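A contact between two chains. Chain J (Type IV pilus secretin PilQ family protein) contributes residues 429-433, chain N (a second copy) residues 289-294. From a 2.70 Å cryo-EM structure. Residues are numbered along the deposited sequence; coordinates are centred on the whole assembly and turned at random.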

ATOM      1  N   THR J 429      -2.595  -1.516  51.531  1.00 72.63           N
ATOM      2  CA  THR J 429      -2.817  -0.148  52.068  1.00 72.63           C
ATOM      3  C   THR J 429      -4.151   0.388  51.531  1.00 72.63           C
ATOM      4  O   THR J 429      -4.509   0.031  50.397  1.00 72.63           O
ATOM      5  CB  THR J 429      -1.658   0.793  51.687  1.00 30.00           C
ATOM      6  OG1 THR J 429      -0.436   0.299  52.243  1.00 30.00           O
ATOM      7  CG2 THR J 429      -1.828   2.148  52.359  1.00 30.00           C
ATOM      8  N   ASN J 430      -4.856   1.200  52.327  1.00 75.14           N
ATOM      9  CA  ASN J 430      -6.169   1.716  51.971  1.00 75.14           C
ATOM     10  C   ASN J 430      -6.149   2.417  50.617  1.00 75.14           C
ATOM     11  O   ASN J 430      -5.268   3.228  50.336  1.00 75.14           O
ATOM     12  CB  ASN J 430      -6.641   2.675  53.063  1.00 75.14           C
ATOM     13  CG  ASN J 430      -8.097   3.041  52.941  1.00 75.14           C
ATOM     14  OD1 ASN J 430      -8.902   2.253  52.473  1.00 75.14           O
ATOM     15  ND2 ASN J 430      -8.447   4.228  53.393  1.00 75.14           N
ATOM     16  N   LYS J 431      -7.135   2.088  49.781  1.00 77.29           N
ATOM     17  CA  LYS J 431      -7.355   2.699  48.465  1.00 77.29           C
ATOM     18  C   LYS J 431      -6.296   2.286  47.445  1.00 77.29           C
ATOM     19  O   LYS J 431      -6.052   2.984  46.467  1.00 77.29           O
ATOM     20  CB  LYS J 431      -7.430   4.224  48.556  1.00 77.29           C
ATOM     21  CG  LYS J 431      -8.574   4.795  49.376  1.00 77.29           C
ATOM     22  CD  LYS J 431      -9.904   4.640  48.692  1.00 77.29           C
ATOM     23  CE  LYS J 431      -9.851   5.110  47.264  1.00 77.29           C
ATOM     24  NZ  LYS J 431     -11.102   5.790  46.856  1.00 77.29           N
ATOM     25  N   GLN J 432      -5.704   1.119  47.645  1.00 74.07           N
ATOM     26  CA  GLN J 432      -4.557   0.687  46.853  1.00 74.07           C
ATOM     27  C   GLN J 432      -4.784  -0.704  46.268  1.00 74.07           C
ATOM     28  O   GLN J 432      -5.187  -1.616  46.997  1.00 74.07           O
ATOM     29  CB  GLN J 432      -3.309   0.701  47.728  1.00 74.07           C
ATOM     30  CG  GLN J 432      -2.881   2.051  48.186  1.00 74.07           C
ATOM     31  CD  GLN J 432      -2.564   2.975  47.037  1.00 74.07           C
ATOM     32  OE1 GLN J 432      -1.966   2.567  46.038  1.00 74.07           O
ATOM     33  NE2 GLN J 432      -2.961   4.233  47.169  1.00 74.07           N
ATOM     34  N   PRO J 433      -4.552  -0.909  44.969  1.00 69.13           N
ATOM     35  CA  PRO J 433      -4.909  -2.190  44.341  1.00 69.13           C
ATOM     36  C   PRO J 433      -3.872  -3.284  44.569  1.00 69.13           C
ATOM     37  O   PRO J 433      -2.667  -3.063  44.452  1.00 69.13           O
ATOM     38  CB  PRO J 433      -5.009  -1.837  42.852  1.00 69.13           C
ATOM     39  CG  PRO J 433      -4.915  -0.356  42.779  1.00 69.13           C
ATOM     40  CD  PRO J 433      -4.159   0.086  43.966  1.00 69.13           C
TER
ATOM     41  N   ASP N 289      -6.829  13.764  45.684  1.00 96.48           N
ATOM     42  CA  ASP N 289      -5.755  13.105  46.423  1.00 96.48           C
ATOM     43  C   ASP N 289      -6.255  11.702  46.747  1.00 96.48           C
ATOM     44  O   ASP N 289      -7.092  11.522  47.639  1.00 96.48           O
ATOM     45  CB  ASP N 289      -5.395  13.880  47.677  1.00 96.48           C
ATOM     46  CG  ASP N 289      -4.280  13.244  48.446  1.00 96.48           C
ATOM     47  OD1 ASP N 289      -3.146  13.180  47.929  1.00 96.48           O
ATOM     48  OD2 ASP N 289      -4.541  12.809  49.581  1.00 96.48           O
ATOM     49  N   GLU N 290      -5.752  10.722  45.997  1.00 90.95           N
ATOM     50  CA  GLU N 290      -6.243   9.355  46.069  1.00 90.95           C
ATOM     51  C   GLU N 290      -5.755   8.611  47.296  1.00 90.95           C
ATOM     52  O   GLU N 290      -6.456   7.722  47.782  1.00 90.95           O
ATOM     53  CB  GLU N 290      -5.824   8.588  44.817  1.00 90.95           C
ATOM     54  CG  GLU N 290      -6.906   8.459  43.766  1.00 90.95           C
ATOM     55  CD  GLU N 290      -7.974   7.462  44.159  1.00 90.95           C
ATOM     56  OE1 GLU N 290      -7.618   6.397  44.701  1.00 90.95           O
ATOM     57  OE2 GLU N 290      -9.169   7.750  43.938  1.00 90.95           O
ATOM     58  N   ARG N 291      -4.575   8.953  47.802  1.00 89.34           N
ATOM     59  CA  ARG N 291      -4.007   8.229  48.930  1.00 89.34           C
ATOM     60  C   ARG N 291      -4.929   8.287  50.141  1.00 89.34           C
ATOM     61  O   ARG N 291      -5.109   7.290  50.846  1.00 89.34           O
ATOM     62  CB  ARG N 291      -2.636   8.810  49.264  1.00 89.34           C
ATOM     63  CG  ARG N 291      -1.683   7.851  49.896  1.00 89.34           C
ATOM     64  CD  ARG N 291      -0.386   8.540  50.207  1.00 89.34           C
ATOM     65  NE  ARG N 291      -0.489   9.338  51.417  1.00 89.34           N
ATOM     66  CZ  ARG N 291      -0.038   8.951  52.602  1.00 89.34           C
ATOM     67  NH1 ARG N 291       0.559   7.783  52.741  1.00 89.34           N
ATOM     68  NH2 ARG N 291      -0.180   9.740  53.648  1.00 89.34           N
ATOM     69  N   THR N 292      -5.532   9.447  50.388  1.00 92.19           N
ATOM     70  CA  THR N 292      -6.357   9.667  51.567  1.00 92.19           C
ATOM     71  C   THR N 292      -7.815   9.946  51.231  1.00 92.19           C
ATOM     72  O   THR N 292      -8.574  10.332  52.124  1.00 92.19           O
ATOM     73  CB  THR N 292      -5.791  10.816  52.409  1.00 92.19           C
ATOM     74  OG1 THR N 292      -5.745  12.009  51.627  1.00 92.19           O
ATOM     75  CG2 THR N 292      -4.394  10.499  52.896  1.00 92.19           C
ATOM     76  N   ASN N 293      -8.225   9.766  49.974  1.00 91.23           N
ATOM     77  CA  ASN N 293      -9.613   9.954  49.543  1.00 91.23           C
ATOM     78  C   ASN N 293     -10.104  11.366  49.869  1.00 91.23           C
ATOM     79  O   ASN N 293     -11.003  11.563  50.685  1.00 91.23           O
ATOM     80  CB  ASN N 293     -10.526   8.894  50.170  1.00 91.23           C
ATOM     81  CG  ASN N 293     -11.907   8.856  49.542  1.00 91.23           C
ATOM     82  OD1 ASN N 293     -12.076   9.142  48.365  1.00 91.23           O
ATOM     83  ND2 ASN N 293     -12.899   8.500  50.331  1.00 91.23           N
ATOM     84  N   SER N 294      -9.482  12.358  49.229  1.00 96.03           N
ATOM     85  CA  SER N 294      -9.785  13.748  49.547  1.00 96.03           C
ATOM     86  C   SER N 294      -9.811  14.601  48.290  1.00 96.03           C
ATOM     87  O   SER N 294      -9.193  14.278  47.275  1.00 96.03           O
ATOM     88  CB  SER N 294      -8.776  14.336  50.536  1.00 96.03           C
ATOM     89  OG  SER N 294      -8.859  13.685  51.785  1.00 96.03           O
TER

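How does each backbone prepare its side of the contact? In chain J, a type II beta turn runs from Thr429(J) to Gln432(J), with Lys431(J) at its third position. The lysine has phi/psi of 71/26, the left-handed conformation that this position of a type II turn favours, and its CA-to-CB bond points toward chain N. The chain N stretch folds back on itself: Asp289(N) N donates to Ser294(N) O at 2.9 Å, and Ser294(N) N returns the bond to Asp289(N) O at 3.0 Å. Within this loop Asn293(N) is also left-handed, at 57/65, a conformation asparagine tolerates better than most residues. The CA-to-CB bond of Thr292(N) points away from chain J, and its OG1 braces its own loop, donating to Asp289(N) OD2 at 2.5 Å.

How closely do the two loops approach? The nearest CA atoms, those of Lys431(J) and Arg291(N), are 6.5 Å apart, and no hydrogen bond crosses between the stretches. Two carbonyl oxygens, Asn430(J) O and Arg291(N) O, lie 4.1 Å apart, a pairing that offers no attraction of its own. The contact therefore rests on packing and on electrostatics at modest range, burying 247 Å² over both sides.

What does Lys431(J) contribute? It gives the largest share of the covered surface, 88 Å², and is buried in the assembly. Its first three chi angles are all m, so the chain curls rather than extending fully, and its methylenes can pack while the amino group reaches polar atoms. Lys431(J) CE comes within 3.6 Å of Glu290(N) OE1, and Lys431(J) NZ lies 4.0 Å from Glu290(N) OE2: opposite charges attract here, but beyond salt-bridge range. Lys431(J) NZ is also 3.8 Å from Asn293(N) OD1, too far for a hydrogen bond; both atoms are hydrogen-bonded elsewhere in the structure. Glutamate suits its exposed place, since its flexible acid can approach the lysine while remaining open to solvent.

What else joins the two loops? The CA-to-CB bond of Gln432(J) points sideways, but the end of its side chain comes nearer, bringing NE2 to 4.5 Å from Arg291(N) CA. Arg291(N) points its CA-to-CB bond away from chain J, so its backbone faces the neighbour: its carbonyl O sits 4.5 Å from Lys431(J) CB. The CA-to-CB bond of Asn293(N), by contrast, points toward chain J, and its amide oxygen lies near the lysine amine. The lysine thus meets the chain N loop through loose contacts rather than hydrogen bonds.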